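Local coordinates for protein phytase (Debaryomyces castellii, PDB 2GFI) that probably hydrolyses phytate (inositol hexakisphosphate) as a 3-phytase of the histidine acid phosphatase family, releasing phosphate, at residues K81-V86 and C259-N264; E72-T77 and P124-S129; N295-N300 and F339-G344; N217-I222 and D291-S296. All coordinates share one frame; numbering follows the deposited sequence.

Contact 1. Residues K81-V86 and C259-N264; sequences KKYKAV and CAYELN
Y83 and Y261 meet with their rings set obliquely, neither stacked nor edge-to-face: the planes lie 31° apart and the centroids 6.0 Å. The touching atoms are CE2, CZ and OH of Y83 and CD2 and CE2 of Y261. Y83 OH rests 3.5 Å from Y261 CD2. Y83 CE2 comes within 3.7 Å of Y261 CD2. CB of Y261 joins in more loosely, 4.1 Å from Y83 CE2. Each tyrosine has CG trans to its own carbonyl carbon (chi1 -54° for Y83, -72° for Y261), which, with both CB atoms directed at the opposite helix, brings the rings together between the helices. The backbones stay well apart, 9.4 Å between the CA atoms of Y83 and Y261, and the two tyrosine side chains bridge these segments by van der Waals contact. Both tyrosines are buried; Y110 also packs on Y83 and Q371 on Y261. Further along the same helix pair, V86 reaches D251 and L255. This is aromatic packing between helices 77-91 and 249-266 of a histidine acid phosphatase, next to the predicted catalytic centre: the side chain of Y261 lies about 6 Å from that of H70, the predicted nucleophile, and about 7 Å from that of D333, the predicted proton donor.

Contact 2. Residues E72-T77 and P124-S129; sequences ERYPST and PKNSDS
Y74 and S127 have the nearest pair of CA atoms between two irregular loops, 9.3 Å apart, so the gap is crossed by the tyrosine side chain. Its OH donates to the main-chain O of N126, which lies at the ring edge and in the ring plane. The modelled Y74 OH to N126 O distance of 2.4 Å is very short, and the exact length is doubtful at this resolution. The amide of N126 stands almost perpendicular to the tyrosine ring, the planes 89° apart, and runs past it in the opposite direction. Its OD1 lies 3.4 Å from Y74 CE2, at the ring edge, and CG follows at 3.6 Å from the same carbon. With chi1 at 70°, CG of N126 is tucked between the backbone N and the carbonyl carbon, folding the amide back toward its own loop, where ND2 binds E121 O and OD1 accepts from S123 N.

Each loop also braces itself. R73 NH1 gives a nearly straight bond (164°) to Y74 O at 3.0 Å, with Y74 O in the guanidinium plane of R73. S127 OG accepts from S129 N at 3.3 Å, an ST turn, and is also bonded to V265 O.

Residues 72-77 carry the end of the RHGxRxP signature, leading from strand 59-69 into helix 77-91, where S76 is the N-cap. Residues 124-129 precede helix 133-148, and K125 makes a salt bridge to D183 of a second subunit. Against helix 249-266, Y74 packs on V265 and P75 on Y261.

Contact 3. Residues N295-N300 and F339-G344; sequences NSAGNN and FHSAIG
S341 meets S296 and A297 through CB and OG; its helix neighbours F339 and H340 take no part in the contact, and their rings share a single methyl: I343 CD1 lies over the centre of one face of each, 3.4 Å above the F339 plane and 3.7 Å above that of H340. F67 meets the F339 ring edge-to-face, and H340 NE2 is bonded to T375 OG1. The helix is 333-343, which begins with the predicted proton donor D333 of the histidine phosphatase fold. Across from it the chain leaves helix 277-295 and makes a type I beta turn from S296 to N299, closed by N299 N to S296 O at 2.9 Å.

The two backbones come close here, 4.9 Å between the CA atoms of S296 and S341, because small side chains fill the interface. S341 CB sits 4.0 Å from S296 CA. S341 OG, swung trans to the backbone N (chi1 -162°), lies 3.4 Å from S296 C, and A297 CB flanks this OG at 4.1 Å. That hydroxyl is hydrogen-bonded to T302 OG1; S296 O and N299 O are also within bonding reach of T302 OG1 and must share its one proton. Just before the turn, N295 ND2 bonds E337 OE2 of helix 333-343. That helix ends at I343, and G344 leaves it with positive phi. Between the two segments themselves the closest approach is S341 OG to A297 N, 3.3 Å, with an angle too poor for a hydrogen bond.

Contact 4. Residues N217-I222 and D291-S296; sequences NANTAI and DYYSNS
Van der Waals packing comes first: N219 and Y293 meet CB to CB at 3.6 Å, their side chains crossing at about a right angle. I222 adds a CH-pi contact. Its CG2 sits 4.2 Å from the centroid of the Y293 ring and 17° off the normal, over one face but shifted toward the rim; CG2, trans to the backbone N of I222, is the branch presented to the ring face. Y292 CD2 lies 3.7 Å above the opposite face, leaving the Y293 ring sandwiched between the two, and Y293 OH is hydrogen-bonded to L352 O.

Water supplies the polar links. One molecule donates to Y293 O at 2.7 Å and another to S294 OG at 3.1 Å; the single N-H of N219 is shared weakly between the two waters, a loose bridge to Y293 and S294.

Bonds within the segments set the shape. The backbone bond from T220 N to N217 O closes the type I turn N217-T220, and T220 OG1 reinforces it by donating to N217 O at 3.0 Å in the carbonyl plane; helix 220-223 follows. S294 OG is also bonded to D290 O back along its own helix.

Away from the annotated sites, this is structural packing: a turn and the first residues of a short helix, with N219 at the N-cap position, laid against the C-terminal turn of helix 277-295.

Overall arrangement
From the N terminus, contact 2 opens at 72-77, just after strand 59-69 and H70, and contact 1 opens at 81-86 on the next helix. Contact 2 closes at 124-129; contact 1 closes only at 259-264, so these two cross, and they touch where N264 ND2 probably bonds R73 O, linking the signature loop to helix 249-266. Contact 4 opens at 217-222, inside the loop of contact 1, and closes at 291-296, crossing it in turn. Contact 3 begins on N295 and S296, shared with contact 4, and closes at 339-344. None nests in another. Contact 1 joins helices 77-91 and 249-266, contact 2 the signature loop and loop 124-129; contacts 4 and 3 link helices 220-223, 277-295 and 333-343.

Contact 1. Residues K81-V86 and C259-N264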
loop_
_atom_site.group_PDB
_atom_site.type_symbol
_atom_site.label_atom_id
_atom_site.label_comp_id
_atom_site.label_asym_id
_atom_site.label_seq_id
_atom_site.Cartn_x
_atom_site.Cartn_y
_atom_site.Cartn_z
ATOM N N LYS A 81 -30.855 7.529 -17.982
ATOM C CA LYS A 81 -32.024 8.410 -17.953
ATOM C C LYS A 81 -32.677 8.454 -16.595
ATOM O O LYS A 81 -33.181 9.523 -16.181
ATOM C CB LYS A 81 -33.012 8.097 -19.073
ATOM C CG LYS A 81 -32.436 8.533 -20.403
ATOM C CD LYS A 81 -33.436 8.545 -21.562
ATOM C CE LYS A 81 -32.800 9.261 -22.734
ATOM N NZ LYS A 81 -33.757 9.422 -23.854
ATOM N N LYS A 82 -32.654 7.313 -15.892
ATOM C CA LYS A 82 -33.098 7.294 -14.509
ATOM C C LYS A 82 -32.204 8.165 -13.637
ATOM O O LYS A 82 -32.709 8.866 -12.751
ATOM C CB LYS A 82 -33.162 5.862 -13.942
ATOM C CG LYS A 82 -34.344 5.069 -14.465
ATOM C CD LYS A 82 -34.102 3.566 -14.278
ATOM C CE LYS A 82 -35.286 2.735 -14.705
ATOM N NZ LYS A 82 -36.539 3.229 -14.046
ATOM N N TYR A 83 -30.892 8.113 -13.868
ATOM C CA TYR A 83 -29.944 8.931 -13.086
ATOM C C TYR A 83 -30.200 10.412 -13.364
ATOM O O TYR A 83 -30.168 11.243 -12.458
ATOM C CB TYR A 83 -28.457 8.563 -13.342
ATOM C CG TYR A 83 -28.101 7.103 -13.139
ATOM C CD1 TYR A 83 -28.792 6.311 -12.213
ATOM C CD2 TYR A 83 -27.064 6.506 -13.871
ATOM C CE1 TYR A 83 -28.467 4.969 -12.026
ATOM C CE2 TYR A 83 -26.733 5.156 -13.689
ATOM C CZ TYR A 83 -27.437 4.408 -12.761
ATOM O OH TYR A 83 -27.154 3.069 -12.575
ATOM N N LYS A 84 -30.445 10.734 -14.627
ATOM C CA LYS A 84 -30.737 12.120 -15.024
ATOM C C LYS A 84 -32.021 12.640 -14.335
ATOM O O LYS A 84 -32.034 13.757 -13.789
ATOM C CB LYS A 84 -30.811 12.231 -16.546
ATOM C CG LYS A 84 -30.937 13.664 -17.066
ATOM C CD LYS A 84 -30.102 14.595 -16.230
ATOM C CE LYS A 84 -29.786 15.915 -16.959
ATOM N NZ LYS A 84 -30.976 16.709 -17.287
ATOM N N ALA A 85 -33.078 11.833 -14.362
ATOM C CA ALA A 85 -34.309 12.104 -13.601
ATOM C C ALA A 85 -34.091 12.323 -12.083
ATOM O O ALA A 85 -34.658 13.250 -11.494
ATOM C CB ALA A 85 -35.384 11.013 -13.872
ATOM N N VAL A 86 -33.271 11.491 -11.446
ATOM C CA VAL A 86 -32.966 11.705 -10.035
ATOM C C VAL A 86 -32.183 12.986 -9.871
ATOM O O VAL A 86 -32.470 13.772 -8.972
ATOM C CB VAL A 86 -32.217 10.512 -9.354
ATOM C CG1 VAL A 86 -32.066 10.776 -7.827
ATOM C CG2 VAL A 86 -33.004 9.227 -9.524
ATOM N N CYS A 259 -23.645 6.493 -8.275
ATOM C CA CYS A 259 -22.329 6.433 -7.659
ATOM C C CYS A 259 -21.351 5.576 -8.511
ATOM O O CYS A 259 -20.276 6.035 -8.900
ATOM C CB CYS A 259 -22.471 5.857 -6.233
ATOM S SG CYS A 259 -21.021 5.018 -5.571
ATOM N N ALA A 260 -21.768 4.344 -8.817
ATOM C CA ALA A 260 -20.930 3.413 -9.587
ATOM C C ALA A 260 -20.571 4.004 -10.924
ATOM O O ALA A 260 -19.413 4.007 -11.296
ATOM C CB ALA A 260 -21.607 2.087 -9.734
ATOM N N TYR A 261 -21.571 4.535 -11.634
ATOM C CA TYR A 261 -21.327 5.188 -12.912
ATOM C C TYR A 261 -20.574 6.482 -12.886
ATOM O O TYR A 261 -19.762 6.695 -13.753
ATOM C CB TYR A 261 -22.602 5.234 -13.773
ATOM C CG TYR A 261 -22.840 3.840 -14.228
ATOM C CD1 TYR A 261 -22.062 3.301 -15.237
ATOM C CD2 TYR A 261 -23.750 3.027 -13.571
ATOM C CE1 TYR A 261 -22.214 2.003 -15.630
ATOM C CE2 TYR A 261 -23.924 1.704 -13.969
ATOM C CZ TYR A 261 -23.138 1.212 -15.005
ATOM O OH TYR A 261 -23.268 -0.087 -15.403
ATOM N N GLU A 262 -20.821 7.356 -11.914
ATOM C CA GLU A 262 -20.052 8.583 -11.835
ATOM C C GLU A 262 -18.580 8.295 -11.509
ATOM O O GLU A 262 -17.652 8.983 -12.002
ATOM C CB GLU A 262 -20.630 9.503 -10.759
ATOM C CG GLU A 262 -19.992 10.884 -10.787
ATOM C CD GLU A 262 -20.763 11.870 -9.939
ATOM O OE1 GLU A 262 -21.074 11.546 -8.771
ATOM O OE2 GLU A 262 -21.060 12.970 -10.446
ATOM N N LEU A 263 -18.374 7.288 -10.658
ATOM C CA LEU A 263 -17.039 6.758 -10.417
ATOM C C LEU A 263 -16.375 6.303 -11.741
ATOM O O LEU A 263 -15.283 6.772 -12.072
ATOM C CB LEU A 263 -17.114 5.613 -9.384
ATOM C CG LEU A 263 -15.819 4.870 -9.021
ATOM C CD1 LEU A 263 -14.777 5.802 -8.399
ATOM C CD2 LEU A 263 -16.184 3.785 -8.008
ATOM N N ASN A 264 -17.050 5.445 -12.512
ATOM C CA ASN A 264 -16.555 5.048 -13.837
ATOM C C ASN A 264 -16.238 6.262 -14.698
ATOM O O ASN A 264 -15.160 6.380 -15.276
ATOM C CB ASN A 264 -17.604 4.228 -14.592
ATOM C CG ASN A 264 -17.779 2.873 -14.044
ATOM O OD1 ASN A 264 -17.066 2.470 -13.130
ATOM N ND2 ASN A 264 -18.727 2.133 -14.600
#

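Contact 2. Residues E72-T77 and P124-S129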
loop_
_atom_site.group_PDB
_atom_site.type_symbol
_atom_site.label_atom_id
_atom_site.label_comp_id
_atom_site.label_asym_id
_atom_site.label_seq_id
_atom_site.Cartn_x
_atom_site.Cartn_y
_atom_site.Cartn_z
ATOM N N GLU A 72 -15.407 -0.974 -18.290
ATOM C CA GLU A 72 -16.191 0.077 -17.686
ATOM C C GLU A 72 -16.869 0.926 -18.759
ATOM O O GLU A 72 -16.297 1.201 -19.806
ATOM C CB GLU A 72 -15.322 0.960 -16.786
ATOM C CG GLU A 72 -14.788 0.275 -15.523
ATOM C CD GLU A 72 -13.478 -0.507 -15.712
ATOM O OE1 GLU A 72 -13.157 -0.977 -16.821
ATOM O OE2 GLU A 72 -12.741 -0.671 -14.726
ATOM N N ARG A 73 -18.084 1.347 -18.473
ATOM C CA ARG A 73 -18.875 2.087 -19.414
ATOM C C ARG A 73 -19.638 3.195 -18.721
ATOM O O ARG A 73 -19.702 3.276 -17.477
ATOM C CB ARG A 73 -19.835 1.138 -20.146
ATOM C CG ARG A 73 -20.627 0.191 -19.227
ATOM C CD ARG A 73 -21.908 -0.182 -19.878
ATOM N NE ARG A 73 -22.749 -1.103 -19.147
ATOM C CZ ARG A 73 -23.735 -0.705 -18.357
ATOM N NH1 ARG A 73 -23.962 0.577 -18.170
ATOM N NH2 ARG A 73 -24.488 -1.581 -17.744
ATOM N N TYR A 74 -20.169 4.087 -19.556
ATOM C CA TYR A 74 -21.216 4.996 -19.192
ATOM C C TYR A 74 -22.457 4.180 -18.876
ATOM O O TYR A 74 -22.545 2.993 -19.229
ATOM C CB TYR A 74 -21.522 5.927 -20.365
ATOM C CG TYR A 74 -20.615 7.126 -20.417
ATOM C CD1 TYR A 74 -20.993 8.332 -19.824
ATOM C CD2 TYR A 74 -19.367 7.053 -21.054
ATOM C CE1 TYR A 74 -20.143 9.458 -19.878
ATOM C CE2 TYR A 74 -18.518 8.149 -21.096
ATOM C CZ TYR A 74 -18.907 9.338 -20.510
ATOM O OH TYR A 74 -18.048 10.409 -20.552
ATOM N N PRO A 75 -23.427 4.813 -18.219
ATOM C CA PRO A 75 -24.680 4.137 -17.934
ATOM C C PRO A 75 -25.347 3.709 -19.235
ATOM O O PRO A 75 -25.109 4.296 -20.293
ATOM C CB PRO A 75 -25.504 5.198 -17.208
ATOM C CG PRO A 75 -24.500 6.202 -16.709
ATOM C CD PRO A 75 -23.378 6.180 -17.682
ATOM N N SER A 76 -26.148 2.657 -19.154
ATOM C CA SER A 76 -26.986 2.283 -20.260
ATOM C C SER A 76 -28.009 3.392 -20.420
ATOM O O SER A 76 -28.087 4.347 -19.605
ATOM C CB SER A 76 -27.694 0.978 -19.953
ATOM O OG SER A 76 -28.547 1.200 -18.850
ATOM N N THR A 77 -28.814 3.277 -21.466
ATOM C CA THR A 77 -29.821 4.317 -21.721
ATOM C C THR A 77 -30.767 4.432 -20.548
ATOM O O THR A 77 -30.954 5.523 -20.011
ATOM C CB THR A 77 -30.595 3.997 -22.983
ATOM O OG1 THR A 77 -29.661 3.894 -24.083
ATOM C CG2 THR A 77 -31.562 5.165 -23.295
ATOM N N PRO A 124 -10.190 7.251 -22.761
ATOM C CA PRO A 124 -9.473 8.508 -22.690
ATOM C C PRO A 124 -10.124 9.603 -23.519
ATOM O O PRO A 124 -9.915 10.777 -23.283
ATOM C CB PRO A 124 -8.120 8.138 -23.295
ATOM C CG PRO A 124 -7.909 6.764 -22.891
ATOM C CD PRO A 124 -9.277 6.126 -23.038
ATOM N N LYS A 125 -10.909 9.196 -24.508
ATOM C CA LYS A 125 -11.496 10.114 -25.477
ATOM C C LYS A 125 -12.795 10.765 -24.954
ATOM O O LYS A 125 -13.068 11.924 -25.233
ATOM C CB LYS A 125 -11.699 9.338 -26.773
ATOM C CG LYS A 125 -12.226 10.092 -27.963
ATOM C CD LYS A 125 -12.530 9.054 -29.036
ATOM C CE LYS A 125 -12.801 9.681 -30.380
ATOM N NZ LYS A 125 -13.061 8.577 -31.343
ATOM N N ASN A 126 -13.575 10.031 -24.165
ATOM C CA ASN A 126 -14.858 10.534 -23.711
ATOM C C ASN A 126 -14.943 10.702 -22.181
ATOM O O ASN A 126 -16.023 10.978 -21.610
ATOM C CB ASN A 126 -15.992 9.657 -24.274
ATOM C CG ASN A 126 -16.029 8.258 -23.643
ATOM O OD1 ASN A 126 -15.442 8.051 -22.592
ATOM N ND2 ASN A 126 -16.716 7.298 -24.287
ATOM N N SER A 127 -13.790 10.587 -21.526
ATOM C CA SER A 127 -13.734 10.433 -20.101
ATOM C C SER A 127 -12.366 10.808 -19.556
ATOM O O SER A 127 -11.354 10.542 -20.203
ATOM C CB SER A 127 -13.997 8.971 -19.769
ATOM O OG SER A 127 -14.064 8.791 -18.376
ATOM N N ASP A 128 -12.324 11.404 -18.364
ATOM C CA ASP A 128 -11.035 11.718 -17.738
ATOM C C ASP A 128 -10.740 10.760 -16.568
ATOM O O ASP A 128 -9.880 10.998 -15.732
ATOM C CB ASP A 128 -10.972 13.197 -17.343
ATOM C CG ASP A 128 -11.625 13.463 -16.038
ATOM O OD1 ASP A 128 -12.385 12.597 -15.540
ATOM O OD2 ASP A 128 -11.431 14.522 -15.403
ATOM N N SER A 129 -11.462 9.652 -16.556
ATOM C CA SER A 129 -11.360 8.672 -15.513
ATOM C C SER A 129 -10.223 7.689 -15.768
ATOM O O SER A 129 -10.094 7.130 -16.846
ATOM C CB SER A 129 -12.651 7.890 -15.449
ATOM O OG SER A 129 -12.592 7.012 -14.371
#

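Contact 3. Residues N295-N300 and F339-G344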
loop_
_atom_site.group_PDB
_atom_site.type_symbol
_atom_site.label_atom_id
_atom_site.label_comp_id
_atom_site.label_asym_id
_atom_site.label_seq_id
_atom_site.Cartn_x
_atom_site.Cartn_y
_atom_site.Cartn_z
ATOM N N ASN A 295 -29.950 -14.495 -13.709
ATOM C CA ASN A 295 -28.853 -14.862 -14.605
ATOM C C ASN A 295 -28.058 -16.077 -14.188
ATOM O O ASN A 295 -27.101 -16.431 -14.866
ATOM C CB ASN A 295 -27.864 -13.712 -14.755
ATOM C CG ASN A 295 -28.529 -12.400 -15.053
ATOM O OD1 ASN A 295 -29.542 -12.357 -15.738
ATOM N ND2 ASN A 295 -27.942 -11.304 -14.547
ATOM N N SER A 296 -28.423 -16.681 -13.070
ATOM C CA SER A 296 -27.686 -17.814 -12.574
ATOM C C SER A 296 -28.633 -18.948 -12.174
ATOM O O SER A 296 -29.765 -19.023 -12.653
ATOM C CB SER A 296 -26.802 -17.366 -11.411
ATOM O OG SER A 296 -25.762 -18.290 -11.175
ATOM N N ALA A 297 -28.182 -19.819 -11.290
ATOM C CA ALA A 297 -28.880 -21.062 -10.998
ATOM C C ALA A 297 -30.253 -20.876 -10.340
ATOM O O ALA A 297 -31.019 -21.836 -10.213
ATOM C CB ALA A 297 -27.979 -21.987 -10.150
ATOM N N GLY A 298 -30.553 -19.658 -9.912
ATOM C CA GLY A 298 -31.892 -19.323 -9.411
ATOM C C GLY A 298 -32.914 -19.469 -10.524
ATOM O O GLY A 298 -34.062 -19.772 -10.280
ATOM N N ASN A 299 -32.487 -19.246 -11.756
ATOM C CA ASN A 299 -33.360 -19.348 -12.906
ATOM C C ASN A 299 -33.108 -20.685 -13.614
ATOM O O ASN A 299 -31.966 -20.960 -14.047
ATOM C CB ASN A 299 -33.138 -18.165 -13.856
ATOM C CG ASN A 299 -34.185 -18.096 -14.965
ATOM O OD1 ASN A 299 -34.263 -18.983 -15.810
ATOM N ND2 ASN A 299 -34.987 -17.026 -14.972
ATOM N N ASN A 300 -34.174 -21.497 -13.727
ATOM C CA ASN A 300 -34.078 -22.851 -14.274
ATOM C C ASN A 300 -33.537 -22.916 -15.713
ATOM O O ASN A 300 -33.052 -23.964 -16.157
ATOM C CB ASN A 300 -35.409 -23.651 -14.097
ATOM C CG ASN A 300 -36.658 -23.004 -14.799
ATOM O OD1 ASN A 300 -36.551 -22.074 -15.614
ATOM N ND2 ASN A 300 -37.866 -23.533 -14.468
ATOM N N PHE A 339 -23.187 -18.316 -18.482
ATOM C CA PHE A 339 -22.066 -19.235 -18.697
ATOM C C PHE A 339 -21.648 -19.885 -17.375
ATOM O O PHE A 339 -21.598 -21.107 -17.287
ATOM C CB PHE A 339 -20.905 -18.482 -19.376
ATOM C CG PHE A 339 -19.725 -19.335 -19.751
ATOM C CD1 PHE A 339 -19.811 -20.724 -19.835
ATOM C CD2 PHE A 339 -18.515 -18.726 -20.082
ATOM C CE1 PHE A 339 -18.689 -21.485 -20.223
ATOM C CE2 PHE A 339 -17.377 -19.501 -20.445
ATOM C CZ PHE A 339 -17.483 -20.868 -20.530
ATOM N N HIS A 340 -21.409 -19.074 -16.341
ATOM C CA HIS A 340 -21.031 -19.557 -14.993
ATOM C C HIS A 340 -22.080 -20.374 -14.294
ATOM O O HIS A 340 -21.763 -21.233 -13.469
ATOM C CB HIS A 340 -20.588 -18.395 -14.076
ATOM C CG HIS A 340 -19.155 -18.016 -14.272
ATOM N ND1 HIS A 340 -18.129 -18.550 -13.508
ATOM C CD2 HIS A 340 -18.570 -17.212 -15.187
ATOM C CE1 HIS A 340 -16.975 -18.069 -13.934
ATOM N NE2 HIS A 340 -17.213 -17.259 -14.954
ATOM N N SER A 341 -23.340 -20.128 -14.627
ATOM C CA SER A 341 -24.411 -21.018 -14.165
ATOM C C SER A 341 -24.115 -22.463 -14.604
ATOM O O SER A 341 -24.330 -23.410 -13.848
ATOM C CB SER A 341 -25.746 -20.564 -14.729
ATOM O OG SER A 341 -26.789 -21.142 -13.993
ATOM N N ALA A 342 -23.599 -22.625 -15.820
ATOM C CA ALA A 342 -23.223 -23.942 -16.252
ATOM C C ALA A 342 -21.822 -24.345 -15.791
ATOM O O ALA A 342 -21.639 -25.505 -15.442
ATOM C CB ALA A 342 -23.390 -24.101 -17.750
ATOM N N ILE A 343 -20.842 -23.436 -15.797
ATOM C CA ILE A 343 -19.494 -23.754 -15.259
ATOM C C ILE A 343 -19.586 -24.287 -13.849
ATOM O O ILE A 343 -18.947 -25.286 -13.506
ATOM C CB ILE A 343 -18.521 -22.543 -15.280
ATOM C CG1 ILE A 343 -18.267 -22.057 -16.719
ATOM C CG2 ILE A 343 -17.185 -22.933 -14.623
ATOM C CD1 ILE A 343 -17.746 -20.615 -16.830
ATOM N N GLY A 344 -20.378 -23.631 -13.015
ATOM C CA GLY A 344 -20.652 -24.178 -11.704
ATOM C C GLY A 344 -19.550 -24.094 -10.673
ATOM O O GLY A 344 -19.582 -24.796 -9.687
#

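Contact 4. Residues N217-I222 and D291-S296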
loop_
_atom_site.group_PDB
_atom_site.type_symbol
_atom_site.label_atom_id
_atom_site.label_comp_id
_atom_site.label_asym_id
_atom_site.label_seq_id
_atom_site.Cartn_x
_atom_site.Cartn_y
_atom_site.Cartn_z
ATOM N N ASN A 217 -36.932 -12.409 -15.839
ATOM C CA ASN A 217 -37.743 -11.867 -14.759
ATOM C C ASN A 217 -38.641 -12.860 -14.051
ATOM O O ASN A 217 -39.466 -12.473 -13.238
ATOM C CB ASN A 217 -38.518 -10.650 -15.237
ATOM C CG ASN A 217 -37.598 -9.545 -15.687
ATOM O OD1 ASN A 217 -37.637 -9.115 -16.852
ATOM N ND2 ASN A 217 -36.723 -9.102 -14.788
ATOM N N ALA A 218 -38.452 -14.147 -14.331
ATOM C CA ALA A 218 -39.262 -15.190 -13.721
ATOM C C ALA A 218 -39.315 -15.106 -12.202
ATOM O O ALA A 218 -40.304 -15.500 -11.601
ATOM C CB ALA A 218 -38.775 -16.564 -14.139
ATOM N N ASN A 219 -38.253 -14.613 -11.574
ATOM C CA ASN A 219 -38.150 -14.708 -10.121
ATOM C C ASN A 219 -38.196 -13.375 -9.415
ATOM O O ASN A 219 -37.782 -13.276 -8.269
ATOM C CB ASN A 219 -36.879 -15.441 -9.738
ATOM C CG ASN A 219 -36.892 -16.877 -10.173
ATOM O OD1 ASN A 219 -35.936 -17.377 -10.833
ATOM N ND2 ASN A 219 -37.969 -17.575 -9.814
ATOM N N THR A 220 -38.709 -12.352 -10.093
ATOM C CA THR A 220 -38.701 -11.016 -9.525
ATOM C C THR A 220 -39.430 -10.917 -8.188
ATOM O O THR A 220 -38.974 -10.192 -7.317
ATOM C CB THR A 220 -39.252 -9.975 -10.530
ATOM O OG1 THR A 220 -40.374 -10.535 -11.202
ATOM C CG2 THR A 220 -38.262 -9.751 -11.678
ATOM N N ALA A 221 -40.551 -11.626 -8.027
ATOM C CA ALA A 221 -41.342 -11.549 -6.790
ATOM C C ALA A 221 -40.578 -12.081 -5.566
ATOM O O ALA A 221 -40.708 -11.525 -4.476
ATOM C CB ALA A 221 -42.720 -12.265 -6.940
ATOM N N ILE A 222 -39.809 -13.159 -5.759
ATOM C CA ILE A 222 -38.865 -13.674 -4.758
ATOM C C ILE A 222 -37.842 -12.602 -4.405
ATOM O O ILE A 222 -37.650 -12.244 -3.244
ATOM C CB ILE A 222 -38.100 -14.911 -5.294
ATOM C CG1 ILE A 222 -39.080 -16.074 -5.563
ATOM C CG2 ILE A 222 -37.030 -15.315 -4.300
ATOM C CD1 ILE A 222 -38.427 -17.388 -6.172
ATOM N N ASP A 291 -29.382 -10.900 -9.661
ATOM C CA ASP A 291 -28.607 -11.617 -10.676
ATOM C C ASP A 291 -28.564 -13.102 -10.443
ATOM O O ASP A 291 -28.523 -13.862 -11.402
ATOM C CB ASP A 291 -27.202 -11.066 -10.795
ATOM C CG ASP A 291 -27.191 -9.640 -11.261
ATOM O OD1 ASP A 291 -28.137 -9.214 -11.972
ATOM O OD2 ASP A 291 -26.273 -8.858 -10.949
ATOM N N TYR A 292 -28.575 -13.538 -9.188
ATOM C CA TYR A 292 -28.606 -14.970 -8.957
ATOM C C TYR A 292 -29.888 -15.572 -9.542
ATOM O O TYR A 292 -29.834 -16.592 -10.228
ATOM C CB TYR A 292 -28.467 -15.351 -7.488
ATOM C CG TYR A 292 -28.703 -16.839 -7.294
ATOM C CD1 TYR A 292 -27.685 -17.767 -7.569
ATOM C CD2 TYR A 292 -29.952 -17.322 -6.882
ATOM C CE1 TYR A 292 -27.883 -19.133 -7.411
ATOM C CE2 TYR A 292 -30.168 -18.683 -6.723
ATOM C CZ TYR A 292 -29.126 -19.586 -6.992
ATOM O OH TYR A 292 -29.326 -20.937 -6.858
ATOM N N TYR A 293 -31.016 -14.909 -9.308
ATOM C CA TYR A 293 -32.318 -15.452 -9.700
ATOM C C TYR A 293 -32.694 -15.213 -11.158
ATOM O O TYR A 293 -33.588 -15.876 -11.698
ATOM C CB TYR A 293 -33.428 -14.951 -8.771
ATOM C CG TYR A 293 -33.458 -15.678 -7.459
ATOM C CD1 TYR A 293 -33.966 -16.978 -7.389
ATOM C CD2 TYR A 293 -32.950 -15.075 -6.275
ATOM C CE1 TYR A 293 -33.987 -17.667 -6.203
ATOM C CE2 TYR A 293 -32.965 -15.754 -5.082
ATOM C CZ TYR A 293 -33.496 -17.054 -5.052
ATOM O OH TYR A 293 -33.561 -17.765 -3.898
ATOM N N SER A 294 -32.011 -14.266 -11.781
ATOM C CA SER A 294 -32.243 -13.933 -13.171
ATOM C C SER A 294 -31.225 -14.569 -14.092
ATOM O O SER A 294 -31.584 -15.107 -15.128
ATOM C CB SER A 294 -32.205 -12.417 -13.336
ATOM O OG SER A 294 -33.025 -11.872 -12.334
ATOM N N ASN A 295 -29.950 -14.495 -13.709
ATOM C CA ASN A 295 -28.853 -14.862 -14.605
ATOM C C ASN A 295 -28.058 -16.077 -14.188
ATOM O O ASN A 295 -27.101 -16.431 -14.866
ATOM C CB ASN A 295 -27.864 -13.712 -14.755
ATOM C CG ASN A 295 -28.529 -12.400 -15.053
ATOM O OD1 ASN A 295 -29.542 -12.357 -15.738
ATOM N ND2 ASN A 295 -27.942 -11.304 -14.547
ATOM N N SER A 296 -28.423 -16.681 -13.070
ATOM C CA SER A 296 -27.686 -17.814 -12.574
ATOM C C SER A 296 -28.633 -18.948 -12.174
ATOM O O SER A 296 -29.765 -19.023 -12.653
ATOM C CB SER A 296 -26.802 -17.366 -11.411
ATOM O OG SER A 296 -25.762 -18.290 -11.175
HETATM O O HOH W 1 -35.526 -15.076 -13.340
HETATM O O HOH W 2 -35.826 -12.458 -11.238
#